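Local coordinates for sugar ABC transporter substrate-binding protein (Treponema pallidum subsp. pallidum, PDB 5U2P) that probably serves as the periplasmic ligand-binding component of an ABC transporter, likely for a sugar, although its ligand has not been identified, at residues P228-Y233 against P393-Y398; F129-N134 against V327-A332; S155-W160 against L164-L169. All coordinates share one frame; numbering follows the deposited sequence.

Contact 1. Residues P228-Y233 against P393-Y398; sequences PVLGAY and PDFAAY
L230 lays its CD2 methyl over one face of the F395 ring, a CH-pi contact in which a helix meets a C-terminal loop in one lobe of a periplasmic solute-binding fold. The methyl carbon CD2 of L230 lies 4.2 Å from the centroid of the F395 ring, and the line joining them leans only 14° from the ring normal. The nearest ring atom is CD1 of F395, 4.1 Å from CD2 of L230, so the methyl is shifted toward that rim. The two side chains cross at about a right angle, and the leucine presents one branch tip rather than its flank.

The opposite face of the ring is covered from within its own segment: CB of P393 sits 4.0 Å above the F395 plane, over the ring centre. The phenyl group is thereby sandwiched between aliphatic carbons. The chain doubles back sharply between P393 and F395 through an inverse gamma turn centred on D394, closed by a weak bond from F395 N to P393 O. With CG of F395 anti to its carbonyl carbon (chi1 -77°), the ring is directed at the helix. W220 packs against it edge-to-face, and L193 of helix 191-214 touches both L230 and F395, which makes the pair part of a larger apolar cluster.

Nearly one helical turn further on, Y233 provides the second point of contact. Its ring, packed edge-to-face with F237, meets A396 obliquely: CE2 of Y233 lies 4.3 Å from CB of A396, and the phenolic OH of Y233 comes to 3.7 Å from that same methyl carbon.

Contact 2. Residues F129-N134 against V327-A332; sequences FALPLN and VLASAA
The peptide unit joining L328 to A329 turns one face to L131, whose CD1 stands over it, 4.0 Å from N of A329. The contact proper is aliphatic and rests on that single methyl. CD1 of L131 closes to 3.7 Å on CB of A329 and lies at 4.4 Å from CB of L328, so one branch of the leucine fits against two successive residues of the helix. Its CG is anti to the backbone N (chi1 -179°), which extends the side chain from the strand toward the helix.

All three touching residues are buried. W113 and F347 also pack on A329, while V50 of helix 45-58 and Y333 of helix 331-337 touch L328. Just beyond, the chain passes from helix 318-329 into helix 331-337, with S330 as the N-cap of the latter. Its OG donates to V327 O over 2.7 Å, in the carbonyl plane, and the same oxygen accepts S330 N, so two bonds from one residue hold the bend.

L131 itself pairs through its backbone with L309. This is helix-on-sheet packing at the edge strand of a five-stranded sheet ordered 2-1-3-5-4, the arrangement characteristic of type II periplasmic binding proteins.

Contact 3. Residues S155-W160 against L164-L169; sequences SEPKSW and LESCAL
L164 sets both of its methyls on one side of the W160 indole, CD2 over the face and CD1 at the rim, one turn along helix 160-172, in a contact that belongs to the capped N-terminal turn of that helix. CD1 of L164 is the closer branch, 3.4 Å from NE1 of W160, above the indole plane but offset to its rim, beside the NE1-CE2 bond. CD2 of L164 lies 4.2 Å from the centroid of the six-membered ring of W160 and 24° off its normal. With CG of W160 anti to the backbone N (chi1 167°), the indole turns one face toward L164.

Beneath this overlap runs the helical bond from L164 N to W160 O, 3.1 Å long and nearly straight at 164°, which fixes the spacing of the two residues. The start of the helix is set in turn by S159, the N-cap, whose OG bonds to the backbone N of E162; the carboxylate of E162 reaches back to K158 N. Farther out, A232, E235 and L236 of helix 227-238 pack on W160, and L236 also touches L164, so the pair forms part of a helix-helix interface.

The preceding loop runs back along the helix toward S166. The hydroxyl of S166 bonds to E162 O within its own helix; its OG also lies 3.6 Å from the carbonyl O of S155, too far to be counted as a hydrogen bond here, and 4.0 Å from CB of P157.

In the fold
The three contacts divide between the two ends of an elongated chain. Contacts 1 and 3 have centres 20 Å apart and meet directly: CH2 of W160 in contact 3 lies 3.3 Å from the carbonyl O of A232 in contact 1, so helix 227-238 is shared ground between them. The centre of contact 2 lies 39 and 40 Å from those of contacts 1 and 3, across the chain's centre, on the five-stranded sheet of the other lobe. Along the sequence, contact 3 is nested inside the loop closed by contact 2, whereas contacts 1 and 2 alternate their segments. The chain thus passes repeatedly between lobes, as in other two-lobed solute-binding proteins, which typically hold ligand in the intervening cleft.

Contact 1. Residues P228-Y233 against P393-Y398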
loop_
_atom_site.group_PDB
_atom_site.type_symbol
_atom_site.label_atom_id
_atom_site.label_comp_id
_atom_site.label_asym_id
_atom_site.label_seq_id
_atom_site.Cartn_x
_atom_site.Cartn_y
_atom_site.Cartn_z
ATOM N N PRO A 228 10.712 0.900 21.164
ATOM C CA PRO A 228 9.348 0.975 21.701
ATOM C C PRO A 228 8.300 0.191 20.911
ATOM O O PRO A 228 7.376 -0.324 21.532
ATOM C CB PRO A 228 9.040 2.481 21.680
ATOM C CG PRO A 228 10.031 3.074 20.743
ATOM C CD PRO A 228 11.251 2.240 20.866
ATOM N N VAL A 229 8.423 0.079 19.584
ATOM C CA VAL A 229 7.394 -0.626 18.820
ATOM C C VAL A 229 7.568 -2.137 18.958
ATOM O O VAL A 229 6.588 -2.885 18.933
ATOM C CB VAL A 229 7.389 -0.226 17.317
ATOM C CG1 VAL A 229 7.310 1.290 17.178
ATOM C CG2 VAL A 229 8.604 -0.761 16.595
ATOM N N LEU A 230 8.808 -2.593 19.108
ATOM C CA LEU A 230 9.044 -3.998 19.403
ATOM C C LEU A 230 8.476 -4.296 20.784
ATOM O O LEU A 230 7.879 -5.351 21.006
ATOM C CB LEU A 230 10.541 -4.335 19.320
ATOM C CG LEU A 230 11.078 -4.352 17.892
ATOM C CD1 LEU A 230 12.597 -4.366 17.919
ATOM C CD2 LEU A 230 10.571 -5.527 17.088
ATOM N N GLY A 231 8.638 -3.351 21.709
ATOM C CA GLY A 231 8.067 -3.476 23.040
ATOM C C GLY A 231 6.548 -3.664 22.990
ATOM O O GLY A 231 5.986 -4.506 23.687
ATOM N N ALA A 232 5.887 -2.858 22.166
ATOM C CA ALA A 232 4.430 -2.940 21.990
ATOM C C ALA A 232 4.017 -4.298 21.454
ATOM O O ALA A 232 3.070 -4.944 21.945
ATOM C CB ALA A 232 3.955 -1.825 21.037
ATOM N N TYR A 233 4.734 -4.727 20.425
ATOM C CA TYR A 233 4.520 -6.020 19.783
ATOM C C TYR A 233 4.570 -7.139 20.834
ATOM O O TYR A 233 3.655 -7.950 20.975
ATOM C CB TYR A 233 5.593 -6.197 18.702
ATOM C CG TYR A 233 5.301 -7.152 17.573
ATOM C CD1 TYR A 233 4.048 -7.211 16.986
ATOM C CD2 TYR A 233 6.305 -7.955 17.048
ATOM C CE1 TYR A 233 3.795 -8.066 15.935
ATOM C CE2 TYR A 233 6.058 -8.815 15.989
ATOM C CZ TYR A 233 4.797 -8.866 15.437
ATOM O OH TYR A 233 4.526 -9.723 14.382
ATOM N N PRO A 393 13.906 -9.250 9.073
ATOM C CA PRO A 393 13.795 -10.416 9.951
ATOM C C PRO A 393 12.365 -10.822 10.218
ATOM O O PRO A 393 11.480 -9.978 10.228
ATOM C CB PRO A 393 14.452 -9.939 11.257
ATOM C CG PRO A 393 15.167 -8.687 10.915
ATOM C CD PRO A 393 14.377 -8.070 9.814
ATOM N N ASP A 394 12.151 -12.110 10.452
ATOM C CA ASP A 394 10.891 -12.597 10.986
ATOM C C ASP A 394 10.922 -12.404 12.501
ATOM O O ASP A 394 11.199 -13.341 13.252
ATOM C CB ASP A 394 10.700 -14.062 10.608
ATOM C CG ASP A 394 9.365 -14.616 11.042
ATOM O OD1 ASP A 394 8.478 -13.829 11.448
ATOM O OD2 ASP A 394 9.199 -15.849 10.950
ATOM N N PHE A 395 10.709 -11.167 12.941
ATOM C CA PHE A 395 10.760 -10.832 14.359
ATOM C C PHE A 395 9.841 -11.693 15.226
ATOM O O PHE A 395 10.191 -12.037 16.359
ATOM C CB PHE A 395 10.406 -9.359 14.562
ATOM C CG PHE A 395 11.512 -8.422 14.223
ATOM C CD1 PHE A 395 12.666 -8.414 14.970
ATOM C CD2 PHE A 395 11.385 -7.522 13.178
ATOM C CE1 PHE A 395 13.695 -7.544 14.666
ATOM C CE2 PHE A 395 12.404 -6.654 12.872
ATOM C CZ PHE A 395 13.558 -6.661 13.614
ATOM N N ALA A 396 8.663 -12.041 14.714
ATOM C CA ALA A 396 7.703 -12.801 15.518
ATOM C C ALA A 396 8.255 -14.174 15.885
ATOM O O ALA A 396 7.886 -14.747 16.915
ATOM C CB ALA A 396 6.362 -12.946 14.778
ATOM N N ALA A 397 9.149 -14.699 15.056
ATOM C CA ALA A 397 9.757 -15.992 15.328
ATOM C C ALA A 397 10.642 -15.945 16.568
ATOM O O ALA A 397 10.900 -16.976 17.186
ATOM C CB ALA A 397 10.554 -16.455 14.136
ATOM N N TYR A 398 11.108 -14.752 16.923
ATOM C CA TYR A 398 11.964 -14.574 18.102
ATOM C C TYR A 398 11.166 -14.580 19.407
ATOM O O TYR A 398 11.745 -14.660 20.496
ATOM C CB TYR A 398 12.742 -13.254 18.026
ATOM C CG TYR A 398 13.602 -13.066 16.796
ATOM C CD1 TYR A 398 13.995 -14.143 16.011
ATOM C CD2 TYR A 398 14.021 -11.796 16.421
ATOM C CE1 TYR A 398 14.783 -13.957 14.879
ATOM C CE2 TYR A 398 14.809 -11.601 15.301
ATOM C CZ TYR A 398 15.188 -12.681 14.530
ATOM O OH TYR A 398 15.972 -12.468 13.413
#

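Contact 2. Residues F129-N134 against V327-A332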
loop_
_atom_site.group_PDB
_atom_site.type_symbol
_atom_site.label_atom_id
_atom_site.label_comp_id
_atom_site.label_asym_id
_atom_site.label_seq_id
_atom_site.Cartn_x
_atom_site.Cartn_y
_atom_site.Cartn_z
ATOM N N PHE A 129 6.848 11.039 -11.419
ATOM C CA PHE A 129 7.259 10.706 -12.787
ATOM C C PHE A 129 6.213 9.900 -13.582
ATOM O O PHE A 129 6.489 9.452 -14.693
ATOM C CB PHE A 129 8.589 9.927 -12.756
ATOM C CG PHE A 129 9.802 10.798 -12.540
ATOM C CD1 PHE A 129 10.293 11.589 -13.564
ATOM C CD2 PHE A 129 10.448 10.823 -11.315
ATOM C CE1 PHE A 129 11.415 12.386 -13.375
ATOM C CE2 PHE A 129 11.558 11.618 -11.125
ATOM C CZ PHE A 129 12.033 12.399 -12.152
ATOM N N ALA A 130 5.008 9.732 -13.050
ATOM C CA ALA A 130 3.969 9.066 -13.816
ATOM C C ALA A 130 2.593 9.499 -13.330
ATOM O O ALA A 130 2.419 9.876 -12.164
ATOM C CB ALA A 130 4.110 7.558 -13.700
ATOM N N LEU A 131 1.630 9.422 -14.233
ATOM C CA LEU A 131 0.224 9.506 -13.862
ATOM C C LEU A 131 -0.248 8.142 -13.342
ATOM O O LEU A 131 -0.270 7.170 -14.092
ATOM C CB LEU A 131 -0.610 9.937 -15.048
ATOM C CG LEU A 131 -2.128 10.088 -14.793
ATOM C CD1 LEU A 131 -2.669 11.223 -15.638
ATOM C CD2 LEU A 131 -2.855 8.798 -15.095
ATOM N N PRO A 132 -0.627 8.067 -12.060
ATOM C CA PRO A 132 -1.019 6.790 -11.464
ATOM C C PRO A 132 -2.438 6.398 -11.796
ATOM O O PRO A 132 -3.273 7.280 -11.966
ATOM C CB PRO A 132 -0.887 7.053 -9.971
ATOM C CG PRO A 132 -1.169 8.479 -9.843
ATOM C CD PRO A 132 -0.668 9.153 -11.065
ATOM N N LEU A 133 -2.687 5.094 -11.889
ATOM C CA LEU A 133 -4.028 4.573 -12.153
ATOM C C LEU A 133 -4.848 4.316 -10.887
ATOM O O LEU A 133 -6.066 4.108 -10.966
ATOM C CB LEU A 133 -3.914 3.283 -12.956
ATOM C CG LEU A 133 -3.122 3.413 -14.253
ATOM C CD1 LEU A 133 -3.127 2.087 -15.000
ATOM C CD2 LEU A 133 -3.648 4.546 -15.128
ATOM N N ASN A 134 -4.180 4.331 -9.733
ATOM C CA ASN A 134 -4.795 4.179 -8.408
ATOM C C ASN A 134 -3.963 4.960 -7.394
ATOM O O ASN A 134 -2.763 5.141 -7.620
ATOM C CB ASN A 134 -4.849 2.704 -7.970
ATOM C CG ASN A 134 -5.656 1.824 -8.919
ATOM O OD1 ASN A 134 -5.117 1.197 -9.827
ATOM N ND2 ASN A 134 -6.964 1.750 -8.677
ATOM N N VAL A 327 -5.379 15.451 -20.141
ATOM C CA VAL A 327 -6.758 15.054 -20.450
ATOM C C VAL A 327 -7.141 13.787 -19.662
ATOM O O VAL A 327 -8.233 13.699 -19.083
ATOM C CB VAL A 327 -6.978 14.804 -21.967
ATOM C CG1 VAL A 327 -8.392 14.266 -22.242
ATOM C CG2 VAL A 327 -6.773 16.079 -22.761
ATOM N N LEU A 328 -6.251 12.810 -19.632
ATOM C CA LEU A 328 -6.529 11.570 -18.898
ATOM C C LEU A 328 -6.755 11.838 -17.411
ATOM O O LEU A 328 -7.532 11.149 -16.759
ATOM C CB LEU A 328 -5.389 10.569 -19.081
ATOM C CG LEU A 328 -5.144 10.007 -20.488
ATOM C CD1 LEU A 328 -4.100 8.892 -20.480
ATOM C CD2 LEU A 328 -6.400 9.520 -21.074
ATOM N N ALA A 329 -6.093 12.859 -16.882
ATOM C CA ALA A 329 -6.209 13.193 -15.468
ATOM C C ALA A 329 -7.526 13.903 -15.127
ATOM O O ALA A 329 -7.897 13.990 -13.951
ATOM C CB ALA A 329 -5.024 14.071 -15.058
ATOM N N SER A 330 -8.206 14.404 -16.144
ATOM C CA SER A 330 -9.423 15.215 -15.973
ATOM C C SER A 330 -10.526 14.380 -15.340
ATOM O O SER A 330 -10.556 13.162 -15.499
ATOM C CB SER A 330 -9.895 15.799 -17.314
ATOM O OG SER A 330 -10.531 14.846 -18.152
ATOM N N ALA A 331 -11.431 15.032 -14.619
ATOM C CA ALA A 331 -12.470 14.312 -13.880
ATOM C C ALA A 331 -13.345 13.479 -14.822
ATOM O O ALA A 331 -13.757 12.366 -14.479
ATOM C CB ALA A 331 -13.320 15.291 -13.091
ATOM N N ALA A 332 -13.603 14.019 -16.013
ATOM C CA ALA A 332 -14.421 13.334 -17.013
ATOM C C ALA A 332 -13.822 11.992 -17.410
ATOM O O ALA A 332 -14.530 10.988 -17.532
ATOM C CB ALA A 332 -14.595 14.213 -18.249
#

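Contact 3. Residues S155-W160 against L164-L169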
loop_
_atom_site.group_PDB
_atom_site.type_symbol
_atom_site.label_atom_id
_atom_site.label_comp_id
_atom_site.label_asym_id
_atom_site.label_seq_id
_atom_site.Cartn_x
_atom_site.Cartn_y
_atom_site.Cartn_z
ATOM N N SER A 155 -15.441 0.738 23.112
ATOM C CA SER A 155 -15.397 1.935 22.283
ATOM C C SER A 155 -14.236 1.841 21.301
ATOM O O SER A 155 -13.278 1.116 21.543
ATOM C CB SER A 155 -15.260 3.183 23.159
ATOM O OG SER A 155 -16.302 3.239 24.120
ATOM N N GLU A 156 -14.331 2.564 20.191
ATOM C CA GLU A 156 -13.255 2.594 19.206
ATOM C C GLU A 156 -11.960 3.060 19.877
ATOM O O GLU A 156 -11.912 4.163 20.422
ATOM C CB GLU A 156 -13.622 3.516 18.043
ATOM C CG GLU A 156 -12.565 3.580 16.969
ATOM C CD GLU A 156 -12.943 4.485 15.829
ATOM O OE1 GLU A 156 -13.781 4.080 14.999
ATOM O OE2 GLU A 156 -12.390 5.599 15.759
ATOM N N PRO A 157 -10.907 2.219 19.857
ATOM C CA PRO A 157 -9.686 2.609 20.571
ATOM C C PRO A 157 -8.983 3.763 19.885
ATOM O O PRO A 157 -8.702 3.667 18.685
ATOM C CB PRO A 157 -8.825 1.344 20.532
ATOM C CG PRO A 157 -9.304 0.605 19.336
ATOM C CD PRO A 157 -10.775 0.890 19.236
ATOM N N LYS A 158 -8.706 4.836 20.622
ATOM C CA LYS A 158 -8.079 6.003 20.022
ATOM C C LYS A 158 -6.654 6.210 20.532
ATOM O O LYS A 158 -6.013 7.204 20.219
ATOM C CB LYS A 158 -8.935 7.248 20.274
ATOM C CG LYS A 158 -10.386 7.048 19.839
ATOM C CD LYS A 158 -11.043 8.336 19.391
ATOM C CE LYS A 158 -12.397 8.048 18.755
ATOM N NZ LYS A 158 -13.046 9.273 18.217
ATOM N N SER A 159 -6.162 5.240 21.291
ATOM C CA SER A 159 -4.805 5.264 21.827
ATOM C C SER A 159 -4.353 3.835 22.109
ATOM O O SER A 159 -5.154 2.911 22.058
ATOM C CB SER A 159 -4.743 6.059 23.120
ATOM O OG SER A 159 -5.413 5.332 24.134
ATOM N N TRP A 160 -3.077 3.675 22.429
ATOM C CA TRP A 160 -2.505 2.369 22.752
ATOM C C TRP A 160 -3.134 1.725 23.979
ATOM O O TRP A 160 -3.365 0.517 23.995
ATOM C CB TRP A 160 -0.994 2.513 22.963
ATOM C CG TRP A 160 -0.313 1.324 23.608
ATOM C CD1 TRP A 160 0.171 1.252 24.887
ATOM C CD2 TRP A 160 -0.026 0.052 23.002
ATOM N NE1 TRP A 160 0.739 0.020 25.112
ATOM C CE2 TRP A 160 0.631 -0.736 23.973
ATOM C CE3 TRP A 160 -0.258 -0.494 21.739
ATOM C CZ2 TRP A 160 1.049 -2.043 23.718
ATOM C CZ3 TRP A 160 0.162 -1.792 21.487
ATOM C CH2 TRP A 160 0.806 -2.548 22.470
ATOM N N LEU A 164 -5.343 -1.791 24.329
ATOM C CA LEU A 164 -5.109 -2.842 25.324
ATOM C C LEU A 164 -6.366 -3.105 26.150
ATOM O O LEU A 164 -6.704 -4.259 26.427
ATOM C CB LEU A 164 -3.944 -2.476 26.250
ATOM C CG LEU A 164 -2.568 -2.406 25.588
ATOM C CD1 LEU A 164 -1.505 -2.006 26.602
ATOM C CD2 LEU A 164 -2.174 -3.719 24.910
ATOM N N GLU A 165 -7.058 -2.036 26.537
ATOM C CA GLU A 165 -8.286 -2.176 27.315
ATOM C C GLU A 165 -9.361 -2.872 26.485
ATOM O O GLU A 165 -10.042 -3.773 26.973
ATOM C CB GLU A 165 -8.790 -0.814 27.802
ATOM C CG GLU A 165 -10.064 -0.893 28.638
ATOM C CD GLU A 165 -10.541 0.464 29.129
ATOM O OE1 GLU A 165 -10.063 1.501 28.615
ATOM O OE2 GLU A 165 -11.403 0.489 30.034
ATOM N N SER A 166 -9.510 -2.450 25.230
ATOM C CA SER A 166 -10.478 -3.064 24.330
ATOM C C SER A 166 -10.216 -4.562 24.237
ATOM O O SER A 166 -11.151 -5.365 24.238
ATOM C CB SER A 166 -10.417 -2.437 22.937
ATOM O OG SER A 166 -10.866 -1.088 22.946
ATOM N N CYS A 167 -8.941 -4.940 24.145
ATOM C CA CYS A 167 -8.602 -6.356 24.053
ATOM C C CYS A 167 -8.967 -7.045 25.353
ATOM O O CYS A 167 -9.445 -8.176 25.350
ATOM C CB CYS A 167 -7.125 -6.570 23.763
ATOM S SG CYS A 167 -6.657 -6.168 22.052
ATOM N N ALA A 168 -8.730 -6.351 26.462
ATOM C CA ALA A 168 -9.020 -6.893 27.786
ATOM C C ALA A 168 -10.505 -7.209 27.960
ATOM O O ALA A 168 -10.853 -8.269 28.473
ATOM C CB ALA A 168 -8.558 -5.922 28.866
ATOM N N LEU A 169 -11.374 -6.293 27.533
ATOM C CA LEU A 169 -12.823 -6.494 27.639
ATOM C C LEU A 169 -13.312 -7.652 26.763
ATOM O O LEU A 169 -14.229 -8.385 27.135
ATOM C CB LEU A 169 -13.567 -5.211 27.258
ATOM C CG LEU A 169 -13.771 -4.148 28.344
ATOM C CD1 LEU A 169 -14.751 -4.637 29.393
ATOM C CD2 LEU A 169 -12.467 -3.746 29.004
#